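Local atomic coordinates of member of s1p family of ribosomal proteins (Pyrococcus furiosus, PDB entry 5YH1), a protein that binds manganese through its DHH domain, the part present here, and is probably an exonuclease acting on nucleic acids. Residues A[392-403]-A[422-433]; A[343-351]-A[366-377]. All blocks are in the same frame, centred on the assembly; numbering follows the deposited sequence.

Interaction 1 of 2, residues A[392-403]-A[422-433]; sequences IVKILAEKLPDA and KRKEVLEAFAKE
Leu396 lies against Ala429 where helices 389-399 and 423-435 cross, their local axes 10.3 Å apart and running in roughly opposite directions at 131°. From its CB, the leucine's CG stands anti to its own carbonyl carbon (chi1 -66°), a setting that sends the isobutyl fork into the other helix. One prong, CD2, presses on Ala429 CB at 3.4 Å, tighter than normal van der Waals contact, so little more than a methyl would probably fit at Ala429. The other prong, CD1, reaches the edge of the Phe430 ring, 4.0 Å from Phe430 CD1. The same ring is met obliquely by Ile392, whose CG2 lies 3.7 Å from Phe430 CD1. One turn further along, Leu400 CD1 settles 3.9 Å from Val426 CG2, and Ala403 is small enough to fit beside the helix start, where Ala403 CB lies 3.7 Å from Val426 CG2.

Charge marks both ends of this apolar seam. Lys422, bent at chi2, chi3 and chi4, brings NZ to the syn side of Asp402 OD2 at 2.9 Å, 29° out of the carboxylate plane. At the other end Lys399 NZ makes a longer salt bridge of 3.5 Å to Glu433 OE1, an oxygen that also pairs with Lys436, while Ile395 covers the carboxylate with its methyls.

Asp402 and Lys422 also pack against a second subunit. Inward, Phe430 rests on Phe326, Leu365 and Ile416 and Val393 on Ile416, so both helices lie over the mixed sheet, touching its strands 325-330, 364-369 and 413-417.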
loop_
_atom_site.group_PDB
_atom_site.type_symbol
_atom_site.label_atom_id
_atom_site.label_comp_id
_atom_site.label_asym_id
_atom_site.label_seq_id
_atom_site.Cartn_x
_atom_site.Cartn_y
_atom_site.Cartn_z
ATOM N N ILE A 392 2.738 6.074 34.907
ATOM C CA ILE A 392 1.357 6.535 34.786
ATOM C C ILE A 392 0.542 5.560 33.941
ATOM O O ILE A 392 -0.595 5.266 34.280
ATOM C CB ILE A 392 1.272 7.985 34.260
ATOM C CG1 ILE A 392 1.727 8.938 35.375
ATOM C CG2 ILE A 392 -0.149 8.331 33.824
ATOM C CD1 ILE A 392 1.954 10.359 34.939
ATOM N N VAL A 393 1.141 5.038 32.876
ATOM C CA VAL A 393 0.470 4.069 32.004
ATOM C C VAL A 393 0.131 2.783 32.759
ATOM O O VAL A 393 -0.979 2.265 32.622
ATOM C CB VAL A 393 1.311 3.748 30.752
ATOM C CG1 VAL A 393 0.761 2.535 30.009
ATOM C CG2 VAL A 393 1.361 4.954 29.830
ATOM N N LYS A 394 1.082 2.273 33.545
ATOM C CA LYS A 394 0.831 1.106 34.395
ATOM C C LYS A 394 -0.319 1.392 35.362
ATOM O O LYS A 394 -1.223 0.563 35.524
ATOM C CB LYS A 394 2.089 0.703 35.177
ATOM C CG LYS A 394 3.225 0.189 34.305
ATOM N N ILE A 395 -0.302 2.565 35.991
ATOM C CA ILE A 395 -1.400 2.950 36.880
ATOM C C ILE A 395 -2.741 2.934 36.123
ATOM O O ILE A 395 -3.725 2.385 36.614
ATOM C CB ILE A 395 -1.158 4.327 37.545
ATOM C CG1 ILE A 395 -0.046 4.224 38.602
ATOM C CG2 ILE A 395 -2.426 4.856 38.202
ATOM C CD1 ILE A 395 0.451 5.565 39.112
ATOM N N LEU A 396 -2.778 3.527 34.932
ATOM C CA LEU A 396 -4.034 3.616 34.181
ATOM C C LEU A 396 -4.566 2.221 33.813
ATOM O O LEU A 396 -5.755 1.965 33.947
ATOM C CB LEU A 396 -3.875 4.497 32.931
ATOM C CG LEU A 396 -3.600 5.994 33.180
ATOM C CD1 LEU A 396 -3.371 6.727 31.866
ATOM C CD2 LEU A 396 -4.717 6.670 33.956
ATOM N N ALA A 397 -3.675 1.333 33.376
ATOM C CA ALA A 397 -4.043 -0.036 33.012
ATOM C C ALA A 397 -4.669 -0.795 34.183
ATOM O O ALA A 397 -5.651 -1.518 34.002
ATOM C CB ALA A 397 -2.832 -0.791 32.483
ATOM N N GLU A 398 -4.115 -0.603 35.380
ATOM C CA GLU A 398 -4.631 -1.244 36.585
ATOM C C GLU A 398 -5.974 -0.658 37.023
ATOM O O GLU A 398 -6.844 -1.404 37.464
ATOM C CB GLU A 398 -3.608 -1.157 37.730
ATOM C CG GLU A 398 -4.143 -1.590 39.098
ATOM C CD GLU A 398 -3.078 -1.593 40.191
ATOM O OE1 GLU A 398 -3.441 -1.368 41.371
ATOM O OE2 GLU A 398 -1.880 -1.821 39.883
ATOM N N LYS A 399 -6.140 0.662 36.922
ATOM C CA LYS A 399 -7.411 1.307 37.283
ATOM C C LYS A 399 -8.522 1.037 36.270
ATOM O O LYS A 399 -9.688 1.148 36.608
ATOM C CB LYS A 399 -7.269 2.826 37.381
ATOM C CG LYS A 399 -6.523 3.338 38.593
ATOM C CD LYS A 399 -6.827 4.818 38.818
ATOM C CE LYS A 399 -6.454 5.261 40.229
ATOM N NZ LYS A 399 -4.980 5.287 40.430
ATOM N N LEU A 400 -8.157 0.741 35.026
ATOM C CA LEU A 400 -9.127 0.626 33.926
ATOM C C LEU A 400 -8.766 -0.589 33.089
ATOM O O LEU A 400 -8.332 -0.454 31.941
ATOM C CB LEU A 400 -9.104 1.891 33.054
ATOM C CG LEU A 400 -9.335 3.218 33.776
ATOM C CD1 LEU A 400 -9.015 4.402 32.869
ATOM C CD2 LEU A 400 -10.762 3.309 34.284
ATOM N N PRO A 401 -8.925 -1.793 33.670
ATOM C CA PRO A 401 -8.475 -3.019 32.992
ATOM C C PRO A 401 -9.240 -3.333 31.693
ATOM O O PRO A 401 -8.703 -3.990 30.800
ATOM C CB PRO A 401 -8.678 -4.113 34.059
ATOM C CG PRO A 401 -9.667 -3.548 35.037
ATOM C CD PRO A 401 -9.520 -2.057 34.997
ATOM N N ASP A 402 -10.461 -2.823 31.578
ATOM C CA ASP A 402 -11.286 -2.996 30.375
ATOM C C ASP A 402 -11.066 -1.932 29.281
ATOM O O ASP A 402 -11.764 -1.938 28.272
ATOM C CB ASP A 402 -12.766 -2.971 30.777
ATOM C CG ASP A 402 -13.191 -1.623 31.321
ATOM O OD1 ASP A 402 -12.337 -0.935 31.949
ATOM O OD2 ASP A 402 -14.368 -1.244 31.137
ATOM N N ALA A 403 -10.123 -1.010 29.465
ATOM C CA ALA A 403 -9.959 0.088 28.504
ATOM C C ALA A 403 -8.833 -0.138 27.485
ATOM O O ALA A 403 -8.567 0.734 26.656
ATOM C CB ALA A 403 -9.749 1.395 29.241
ATOM N N LYS A 422 -13.562 4.082 25.656
ATOM C CA LYS A 422 -13.139 4.429 27.015
ATOM C C LYS A 422 -12.209 5.657 27.039
ATOM O O LYS A 422 -11.512 5.881 28.030
ATOM C CB LYS A 422 -12.439 3.235 27.684
ATOM C CG LYS A 422 -13.275 1.966 27.875
ATOM C CD LYS A 422 -14.678 2.210 28.420
ATOM C CE LYS A 422 -14.700 2.736 29.841
ATOM N NZ LYS A 422 -14.762 1.617 30.815
ATOM N N ARG A 423 -12.204 6.452 25.967
ATOM C CA ARG A 423 -11.295 7.594 25.882
ATOM C C ARG A 423 -11.474 8.585 27.032
ATOM O O ARG A 423 -10.508 8.961 27.687
ATOM C CB ARG A 423 -11.445 8.349 24.566
ATOM C CG ARG A 423 -10.478 9.526 24.499
ATOM C CD ARG A 423 -10.472 10.197 23.146
ATOM N NE ARG A 423 -11.710 10.914 22.914
ATOM C CZ ARG A 423 -11.965 11.616 21.821
ATOM N NH1 ARG A 423 -13.133 12.227 21.685
ATOM N NH2 ARG A 423 -11.055 11.696 20.858
ATOM N N LYS A 424 -12.711 9.009 27.248
ATOM C CA LYS A 424 -13.041 9.973 28.294
ATOM C C LYS A 424 -12.468 9.514 29.646
ATOM O O LYS A 424 -11.789 10.282 30.327
ATOM C CB LYS A 424 -14.556 10.125 28.379
ATOM C CG LYS A 424 -15.072 11.280 29.222
ATOM C CD LYS A 424 -16.499 10.982 29.675
ATOM C CE LYS A 424 -17.343 12.234 29.836
ATOM N NZ LYS A 424 -16.862 13.101 30.944
ATOM N N GLU A 425 -12.729 8.256 30.012
ATOM C CA GLU A 425 -12.281 7.712 31.291
ATOM C C GLU A 425 -10.754 7.641 31.384
ATOM O O GLU A 425 -10.179 7.960 32.418
ATOM C CB GLU A 425 -12.875 6.316 31.547
ATOM C CG GLU A 425 -14.374 6.293 31.822
ATOM C CD GLU A 425 -15.232 6.179 30.564
ATOM O OE1 GLU A 425 -16.382 5.719 30.688
ATOM O OE2 GLU A 425 -14.785 6.537 29.448
ATOM N N VAL A 426 -10.105 7.207 30.313
ATOM C CA VAL A 426 -8.652 7.108 30.298
ATOM C C VAL A 426 -7.981 8.491 30.432
ATOM O O VAL A 426 -7.043 8.661 31.217
ATOM C CB VAL A 426 -8.153 6.389 29.028
ATOM C CG1 VAL A 426 -6.640 6.466 28.916
ATOM C CG2 VAL A 426 -8.587 4.931 29.041
ATOM N N LEU A 427 -8.469 9.475 29.682
ATOM C CA LEU A 427 -7.841 10.799 29.675
ATOM C C LEU A 427 -8.151 11.589 30.932
ATOM O O LEU A 427 -7.308 12.332 31.406
ATOM C CB LEU A 427 -8.251 11.597 28.438
ATOM C CG LEU A 427 -7.781 10.982 27.119
ATOM C CD1 LEU A 427 -8.116 11.921 25.972
ATOM C CD2 LEU A 427 -6.292 10.653 27.139
ATOM N N GLU A 428 -9.353 11.429 31.471
ATOM C CA GLU A 428 -9.661 12.008 32.769
ATOM C C GLU A 428 -8.817 11.375 33.878
ATOM O O GLU A 428 -8.372 12.075 34.785
ATOM C CB GLU A 428 -11.150 11.908 33.079
ATOM C CG GLU A 428 -11.973 12.899 32.274
ATOM C CD GLU A 428 -13.454 12.850 32.593
ATOM O OE1 GLU A 428 -13.882 11.950 33.351
ATOM O OE2 GLU A 428 -14.190 13.717 32.074
ATOM N N ALA A 429 -8.574 10.069 33.798
ATOM C CA ALA A 429 -7.706 9.410 34.774
ATOM C C ALA A 429 -6.256 9.851 34.585
ATOM O O ALA A 429 -5.507 9.979 35.553
ATOM C CB ALA A 429 -7.810 7.898 34.669
ATOM N N PHE A 430 -5.851 10.061 33.336
ATOM C CA PHE A 430 -4.525 10.593 33.067
ATOM C C PHE A 430 -4.380 11.980 33.701
ATOM O O PHE A 430 -3.369 12.273 34.331
ATOM C CB PHE A 430 -4.247 10.672 31.572
ATOM C CG PHE A 430 -2.883 11.212 31.246
ATOM C CD1 PHE A 430 -1.791 10.371 31.179
ATOM C CD2 PHE A 430 -2.693 12.570 31.026
ATOM C CE1 PHE A 430 -0.531 10.871 30.891
ATOM C CE2 PHE A 430 -1.440 13.068 30.733
ATOM C CZ PHE A 430 -0.357 12.223 30.669
ATOM N N ALA A 431 -5.396 12.818 33.540
ATOM C CA ALA A 431 -5.347 14.179 34.072
ATOM C C ALA A 431 -5.290 14.189 35.611
ATOM O O ALA A 431 -4.620 15.038 36.202
ATOM C CB ALA A 431 -6.526 14.988 33.566
ATOM N N LYS A 432 -5.969 13.237 36.254
ATOM C CA LYS A 432 -5.966 13.156 37.717
ATOM C C LYS A 432 -4.588 12.776 38.223
ATOM O O LYS A 432 -4.146 13.284 39.251
ATOM C CB LYS A 432 -7.005 12.155 38.241
ATOM N N GLU A 433 -3.908 11.885 37.507
ATOM C CA GLU A 433 -2.550 11.509 37.875
ATOM C C GLU A 433 -1.579 12.694 37.781
ATOM O O GLU A 433 -0.631 12.779 38.568
ATOM C CB GLU A 433 -2.040 10.359 37.005
ATOM C CG GLU A 433 -2.755 9.039 37.249
ATOM C CD GLU A 433 -2.746 8.615 38.713
ATOM O OE1 GLU A 433 -3.839 8.392 39.270
ATOM O OE2 GLU A 433 -1.648 8.525 39.308
#

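Interaction 2 of 2, residues A[343-351]-A[366-377]; sequences PGKLSGIIH and TLAYGPDFAVVR
His351 and Thr366 meet through a nearly straight hydrogen bond between His351 ND1 and Thr366 OG1, 2.8 Å apart, with the hydroxyl at the edge of the imidazole and in its plane; Asn327 ND2 also bonds that hydroxyl. Over one face of the ring sits Arg377 CB, 3.7 Å from the centroid in a CH-pi contact. The histidine's CG lies opposite its backbone N (chi1 -169°), which turns the ring against Thr366 and Arg377.

Packing is closest in the middle, where helix 343-358 presents small residues to the strands: Ser347 CB touches Ala368 CB at 3.7 Å, and Gly348, with no side chain, lets the Arg377 guanidinium lie close, Gly348 CA over one face and 3.4 Å from Arg377 NE. Toward the hairpin turn the contact thins to Pro343 CB against Phe373 CE1 at 3.9 Å, between partly exposed residues.

Shortening Arg377 to an alanine would probably open a gap over Gly348 CA and leave the Ser347 hydroxyl without its charged neighbour.

Gly344 O already accepts from Ser347 OG and Gly348 N, so Arg377, beside the helix's N-terminal turn, is probably held more by packing on Gly348 and His351 than by a strong polar bond to that carbonyl.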
loop_
_atom_site.group_PDB
_atom_site.type_symbol
_atom_site.label_atom_id
_atom_site.label_comp_id
_atom_site.label_asym_id
_atom_site.label_seq_id
_atom_site.Cartn_x
_atom_site.Cartn_y
_atom_site.Cartn_z
ATOM N N PRO A 343 0.323 13.361 13.684
ATOM C CA PRO A 343 -0.008 13.706 15.076
ATOM C C PRO A 343 1.212 13.812 15.994
ATOM O O PRO A 343 1.301 14.745 16.790
ATOM C CB PRO A 343 -0.914 12.559 15.509
ATOM C CG PRO A 343 -1.592 12.137 14.244
ATOM C CD PRO A 343 -0.557 12.295 13.162
ATOM N N GLY A 344 2.151 12.881 15.870
ATOM C CA GLY A 344 3.370 12.936 16.664
ATOM C C GLY A 344 4.158 14.214 16.438
ATOM O O GLY A 344 4.567 14.879 17.388
ATOM N N LYS A 345 4.366 14.553 15.171
ATOM C CA LYS A 345 5.111 15.751 14.792
ATOM C C LYS A 345 4.349 17.019 15.175
ATOM O O LYS A 345 4.945 17.988 15.643
ATOM C CB LYS A 345 5.384 15.733 13.286
ATOM C CG LYS A 345 6.117 16.950 12.736
ATOM C CD LYS A 345 7.552 16.996 13.225
ATOM C CE LYS A 345 8.189 18.325 12.885
ATOM N NZ LYS A 345 9.604 18.381 13.332
ATOM N N LEU A 346 3.039 17.011 14.959
ATOM C CA LEU A 346 2.185 18.135 15.331
ATOM C C LEU A 346 2.252 18.425 16.822
ATOM O O LEU A 346 2.350 19.580 17.223
ATOM C CB LEU A 346 0.728 17.876 14.931
ATOM C CG LEU A 346 -0.288 18.965 15.293
ATOM C CD1 LEU A 346 0.114 20.320 14.714
ATOM C CD2 LEU A 346 -1.665 18.574 14.795
ATOM N N SER A 347 2.165 17.380 17.643
ATOM C CA SER A 347 2.259 17.543 19.093
ATOM C C SER A 347 3.589 18.184 19.487
ATOM O O SER A 347 3.636 18.998 20.399
ATOM C CB SER A 347 2.092 16.203 19.814
ATOM O OG SER A 347 3.232 15.382 19.608
ATOM N N GLY A 348 4.656 17.825 18.779
ATOM C CA GLY A 348 5.970 18.417 19.006
ATOM C C GLY A 348 6.017 19.898 18.665
ATOM O O GLY A 348 6.643 20.689 19.374
ATOM N N ILE A 349 5.350 20.268 17.576
ATOM C CA ILE A 349 5.309 21.659 17.120
ATOM C C ILE A 349 4.526 22.510 18.115
ATOM O O ILE A 349 4.921 23.633 18.415
ATOM C CB ILE A 349 4.672 21.760 15.716
ATOM C CG1 ILE A 349 5.622 21.199 14.660
ATOM C CG2 ILE A 349 4.296 23.194 15.368
ATOM C CD1 ILE A 349 4.910 20.824 13.374
ATOM N N ILE A 350 3.412 21.979 18.612
ATOM C CA ILE A 350 2.617 22.672 19.624
ATOM C C ILE A 350 3.414 22.773 20.925
ATOM O O ILE A 350 3.491 23.846 21.547
ATOM C CB ILE A 350 1.270 21.967 19.854
ATOM C CG1 ILE A 350 0.380 22.121 18.606
ATOM C CG2 ILE A 350 0.551 22.530 21.077
ATOM C CD1 ILE A 350 -0.740 21.099 18.510
ATOM N N HIS A 351 4.021 21.658 21.321
ATOM C CA HIS A 351 4.802 21.617 22.549
ATOM C C HIS A 351 5.958 22.627 22.507
ATOM O O HIS A 351 6.154 23.378 23.466
ATOM C CB HIS A 351 5.330 20.204 22.792
ATOM C CG HIS A 351 5.915 20.003 24.148
ATOM N ND1 HIS A 351 5.183 20.168 25.304
ATOM C CD2 HIS A 351 7.152 19.616 24.536
ATOM C CE1 HIS A 351 5.946 19.894 26.347
ATOM N NE2 HIS A 351 7.146 19.557 25.907
ATOM N N THR A 366 2.147 18.406 27.399
ATOM C CA THR A 366 1.285 18.527 26.236
ATOM C C THR A 366 0.715 17.165 25.879
ATOM O O THR A 366 1.452 16.212 25.643
ATOM C CB THR A 366 2.041 19.125 25.038
ATOM O OG1 THR A 366 2.440 20.470 25.348
ATOM C CG2 THR A 366 1.158 19.152 23.786
ATOM N N LEU A 367 -0.608 17.082 25.863
ATOM C CA LEU A 367 -1.312 15.842 25.545
ATOM C C LEU A 367 -2.122 16.039 24.266
ATOM O O LEU A 367 -3.087 16.794 24.252
ATOM C CB LEU A 367 -2.240 15.490 26.695
ATOM C CG LEU A 367 -3.190 14.315 26.467
ATOM C CD1 LEU A 367 -2.434 13.009 26.584
ATOM C CD2 LEU A 367 -4.319 14.378 27.482
ATOM N N ALA A 368 -1.724 15.360 23.198
ATOM C CA ALA A 368 -2.439 15.427 21.921
ATOM C C ALA A 368 -3.133 14.105 21.665
ATOM O O ALA A 368 -2.468 13.083 21.566
ATOM C CB ALA A 368 -1.470 15.726 20.793
ATOM N N TYR A 369 -4.458 14.115 21.538
ATOM C CA TYR A 369 -5.212 12.860 21.458
ATOM C C TYR A 369 -6.094 12.728 20.215
ATOM O O TYR A 369 -6.598 13.712 19.667
ATOM C CB TYR A 369 -6.055 12.663 22.716
ATOM C CG TYR A 369 -7.087 13.731 22.974
ATOM C CD1 TYR A 369 -8.376 13.631 22.444
ATOM C CD2 TYR A 369 -6.785 14.839 23.762
ATOM C CE1 TYR A 369 -9.325 14.614 22.689
ATOM C CE2 TYR A 369 -7.727 15.825 24.011
ATOM C CZ TYR A 369 -8.989 15.710 23.474
ATOM O OH TYR A 369 -9.915 16.688 23.728
ATOM N N GLY A 370 -6.254 11.484 19.780
ATOM C CA GLY A 370 -7.231 11.115 18.753
ATOM C C GLY A 370 -8.315 10.232 19.351
ATOM O O GLY A 370 -8.494 10.218 20.567
ATOM N N PRO A 371 -9.044 9.483 18.499
ATOM C CA PRO A 371 -10.100 8.592 18.999
ATOM C C PRO A 371 -9.582 7.536 19.975
ATOM O O PRO A 371 -10.244 7.248 20.962
ATOM C CB PRO A 371 -10.619 7.889 17.726
ATOM C CG PRO A 371 -10.127 8.698 16.580
ATOM C CD PRO A 371 -8.843 9.335 17.044
ATOM N N ASP A 372 -8.408 6.973 19.679
ATOM C CA ASP A 372 -7.898 5.795 20.380
ATOM C C ASP A 372 -6.392 5.855 20.694
ATOM O O ASP A 372 -5.755 4.823 20.899
ATOM C CB ASP A 372 -8.207 4.540 19.546
ATOM C CG ASP A 372 -7.583 4.590 18.168
ATOM O OD1 ASP A 372 -6.969 5.619 17.808
ATOM O OD2 ASP A 372 -7.714 3.603 17.432
ATOM N N PHE A 373 -5.827 7.062 20.738
ATOM C CA PHE A 373 -4.425 7.233 21.084
ATOM C C PHE A 373 -4.219 8.611 21.688
ATOM O O PHE A 373 -5.079 9.484 21.591
ATOM C CB PHE A 373 -3.516 7.061 19.852
ATOM C CG PHE A 373 -3.678 8.156 18.825
ATOM C CD1 PHE A 373 -2.893 9.306 18.878
ATOM C CD2 PHE A 373 -4.644 8.055 17.833
ATOM C CE1 PHE A 373 -3.061 10.324 17.946
ATOM C CE2 PHE A 373 -4.813 9.065 16.898
ATOM C CZ PHE A 373 -4.015 10.203 16.956
ATOM N N ALA A 374 -3.071 8.786 22.320
ATOM C CA ALA A 374 -2.645 10.096 22.792
ATOM C C ALA A 374 -1.140 10.147 22.713
ATOM O O ALA A 374 -0.479 9.153 22.995
ATOM C CB ALA A 374 -3.121 10.342 24.216
ATOM N N VAL A 375 -0.608 11.288 22.284
ATOM C CA VAL A 375 0.824 11.542 22.321
ATOM C C VAL A 375 1.093 12.501 23.470
ATOM O O VAL A 375 0.368 13.467 23.648
ATOM C CB VAL A 375 1.332 12.134 20.997
ATOM C CG1 VAL A 375 2.822 12.436 21.081
ATOM C CG2 VAL A 375 1.064 11.157 19.860
ATOM N N VAL A 376 2.120 12.198 24.259
ATOM C CA VAL A 376 2.433 12.934 25.476
ATOM C C VAL A 376 3.841 13.498 25.376
ATOM O O VAL A 376 4.773 12.782 25.029
ATOM C CB VAL A 376 2.360 12.031 26.719
ATOM C CG1 VAL A 376 2.688 12.828 27.983
ATOM C CG2 VAL A 376 0.982 11.392 26.837
ATOM N N ARG A 377 3.984 14.785 25.668
ATOM C CA ARG A 377 5.298 15.426 25.720
ATOM C C ARG A 377 5.438 16.242 26.988
ATOM O O ARG A 377 4.558 17.021 27.331
ATOM C CB ARG A 377 5.513 16.288 24.486
ATOM C CG ARG A 377 5.840 15.446 23.274
ATOM C CD ARG A 377 5.675 16.203 21.982
ATOM N NE ARG A 377 6.721 15.827 21.036
ATOM C CZ ARG A 377 6.612 14.917 20.073
ATOM N NH1 ARG A 377 5.491 14.239 19.889
ATOM N NH2 ARG A 377 7.643 14.686 19.272
#

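Interactions 1 and 2 lie on opposite faces of one mixed sheet, their centres about 17 Å apart. Interaction 2 includes two of its strands directly, setting helix 343-358 of a beta-alpha-beta unit on them; interaction 1 joins two helices that cover the other face. Both are partly buried, but the chemistry differs: 392-403 with 422-433 has a hydrocarbon centre with salt bridges at its margins, one near a second subunit, whereas 343-351 with 366-377 runs polar groups along its length, with Ser347 in its middle and the His351-Thr366 bond at one end, nearer the manganese site. They touch at the hairpin, where Arg423 NH2 probably hydrogen-bonds Gly370 O and Leu427 packs on Tyr369.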